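Local atomic coordinates of putative glycoside hydrolase (Parabacteroides distasonis ATCC 8503, PDB entry 3GYC), a protein that is of unknown function but probably hydrolyses glycosidic bonds, as a cellulase-like member of the TIM-barrel glycoside hydrolases. Residues Arg17-Trp22 with Gly342-Asn347. Sequence-based numbering, arbitrary orientation.
Sequences RAITMW and GVATSN
The first and eighth strands of a TIM barrel meet here, a pairing that closes the barrel. Strand 17-23 runs beside strand 340-343, and at the end of the latter two backbone bonds join the segments: Val343 N gives its proton to Arg17 O at 3.1 Å, nearly along the C=O axis, and Ile19 N gives its own to Val343 O at 3.0 Å, reaching that carbonyl from above its plane. Ala18 and Val343 turn outward to Ile370 of helix 360-371, in the barrel's outer layer.

Beyond Val343 the second chain leaves the sheet, and water takes over the pairing. Water 1 donates to Ile19 O and accepts from Thr345 N, so the next parallel bond is relayed rather than direct; the same carbonyl is also approached by Ala344 CA at 3.1 Å. One step on, water 3 accepts from Met21 N and can donate to Ser346 O, its oxygen 2.7 Å from Met21 N. Water 4 can bridge Asn347 O to Met21 O, the latter only weakly.

Ile19 lays CG2 against the second chain, 3.6 Å from Val343 C and 4.2 Å from Ala344 CB, while CG1 stands anti to the backbone N (chi1 -168°).

Met21, a selenomethionine, has its CB directed at segment 342-347. CG lies anti to the backbone N, and chi2 (-164°) keeps the chain extended as far as SE. The bend comes last, at chi3 (74°), and turns CE onto Asn347. The two side chains run alongside each other, pointing the same way; from CB the Asn347 amide leads away from the methyl, OD1 accepting from Trp236 NE1 and ND2 donating to Val310 O. At the tip, Met21 CE rests 3.8 Å from Asn347 CB and 3.6 Å from Asn347 O.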
loop_
_atom_site.group_PDB
_atom_site.type_symbol
_atom_site.label_atom_id
_atom_site.label_comp_id
_atom_site.label_asym_id
_atom_site.label_seq_id
_atom_site.Cartn_x
_atom_site.Cartn_y
_atom_site.Cartn_z
ATOM N N ARG A 17 12.141 -3.654 7.100
ATOM C CA ARG A 17 12.201 -2.335 6.513
ATOM C C ARG A 17 11.028 -1.449 6.952
ATOM O O ARG A 17 9.895 -1.912 7.135
ATOM C CB ARG A 17 12.291 -2.403 4.984
ATOM C CG ARG A 17 13.562 -2.983 4.558
ATOM C CD ARG A 17 14.215 -2.188 3.488
ATOM N NE ARG A 17 15.521 -2.706 3.152
ATOM C CZ ARG A 17 16.462 -2.000 2.523
ATOM N NH1 ARG A 17 16.257 -0.720 2.188
ATOM N NH2 ARG A 17 17.612 -2.571 2.232
ATOM N N ALA A 18 11.330 -0.173 7.174
ATOM C CA ALA A 18 10.318 0.821 7.514
ATOM C C ALA A 18 9.897 1.419 6.169
ATOM O O ALA A 18 10.682 2.080 5.457
ATOM C CB ALA A 18 10.847 1.894 8.474
ATOM N N ILE A 19 8.650 1.157 5.835
ATOM C CA ILE A 19 8.066 1.474 4.511
ATOM C C ILE A 19 7.015 2.571 4.557
ATOM O O ILE A 19 6.382 2.794 5.582
ATOM C CB ILE A 19 7.514 0.138 3.838
ATOM C CG1 ILE A 19 7.169 0.311 2.363
ATOM C CG2 ILE A 19 6.281 -0.458 4.582
ATOM C CD1 ILE A 19 6.979 -1.082 1.612
ATOM N N THR A 20 6.887 3.310 3.458
ATOM C CA THR A 20 5.823 4.260 3.292
ATOM C C THR A 20 5.177 4.119 1.872
ATOM O O THR A 20 5.871 3.851 0.924
ATOM C CB THR A 20 6.288 5.698 3.466
ATOM O OG1 THR A 20 5.148 6.516 3.325
ATOM C CG2 THR A 20 7.291 6.147 2.374
HETATM N N MSE A 21 3.858 4.256 1.814
HETATM C CA MSE A 21 3.103 4.289 0.566
HETATM C C MSE A 21 3.151 5.694 -0.047
HETATM O O MSE A 21 2.658 6.664 0.577
HETATM C CB MSE A 21 1.645 3.953 0.820
HETATM C CG MSE A 21 0.812 4.052 -0.439
HETATM SE SE MSE A 21 -1.033 4.122 -0.010
HETATM C CE MSE A 21 -1.105 5.965 0.646
ATOM N N TRP A 22 3.839 5.819 -1.188
ATOM C CA TRP A 22 3.809 7.042 -2.000
ATOM C C TRP A 22 2.912 6.883 -3.238
ATOM O O TRP A 22 2.822 7.802 -4.078
ATOM C CB TRP A 22 5.212 7.519 -2.326
ATOM C CG TRP A 22 5.877 8.292 -1.187
ATOM C CD1 TRP A 22 5.420 8.429 0.082
ATOM C CD2 TRP A 22 7.188 8.927 -1.197
ATOM N NE1 TRP A 22 6.303 9.192 0.848
ATOM C CE2 TRP A 22 7.378 9.521 0.073
ATOM C CE3 TRP A 22 8.133 9.165 -2.183
ATOM C CZ2 TRP A 22 8.512 10.234 0.396
ATOM C CZ3 TRP A 22 9.238 9.869 -1.864
ATOM C CH2 TRP A 22 9.431 10.394 -0.582
ATOM N N GLY A 342 7.879 -5.543 6.535
ATOM C CA GLY A 342 7.713 -4.174 6.086
ATOM C C GLY A 342 6.590 -3.528 6.889
ATOM O O GLY A 342 5.440 -3.963 6.818
ATOM N N VAL A 343 6.910 -2.481 7.649
ATOM C CA VAL A 343 5.926 -1.814 8.472
ATOM C C VAL A 343 5.893 -0.320 8.197
ATOM O O VAL A 343 6.928 0.265 8.127
ATOM C CB VAL A 343 6.241 -2.032 9.967
ATOM C CG1 VAL A 343 5.107 -1.445 10.829
ATOM C CG2 VAL A 343 6.466 -3.492 10.259
ATOM N N ALA A 344 4.692 0.253 7.944
ATOM C CA ALA A 344 4.483 1.676 7.754
ATOM C C ALA A 344 3.941 2.213 9.082
ATOM O O ALA A 344 3.347 1.460 9.854
ATOM C CB ALA A 344 3.476 1.946 6.657
ATOM N N THR A 345 4.176 3.485 9.338
ATOM C CA THR A 345 3.660 4.159 10.527
ATOM C C THR A 345 2.277 4.689 10.196
ATOM O O THR A 345 1.428 4.782 11.087
ATOM C CB THR A 345 4.580 5.302 10.973
ATOM O OG1 THR A 345 4.744 6.213 9.883
ATOM C CG2 THR A 345 5.937 4.749 11.449
ATOM N N SER A 346 2.043 5.026 8.924
ATOM C CA SER A 346 0.691 5.403 8.449
ATOM C C SER A 346 0.635 5.577 6.944
ATOM O O SER A 346 1.688 5.685 6.315
ATOM C CB SER A 346 0.222 6.718 9.091
ATOM O OG SER A 346 0.780 7.852 8.459
ATOM N N ASN A 347 -0.583 5.696 6.381
ATOM C CA ASN A 347 -0.754 6.031 4.974
ATOM C C ASN A 347 -0.759 7.567 4.708
ATOM O O ASN A 347 -1.240 7.988 3.673
ATOM C CB ASN A 347 -1.957 5.332 4.287
ATOM C CG ASN A 347 -3.325 5.597 4.970
ATOM O OD1 ASN A 347 -3.474 5.340 6.103
ATOM N ND2 ASN A 347 -4.321 6.020 4.223
HETATM O O HOH W 1 5.131 4.859 6.977
HETATM O O HOH W 2 2.012 7.064 3.307
HETATM O O HOH W 3 2.447 4.106 4.167
HETATM O O HOH W 4 0.986 9.380 1.885
#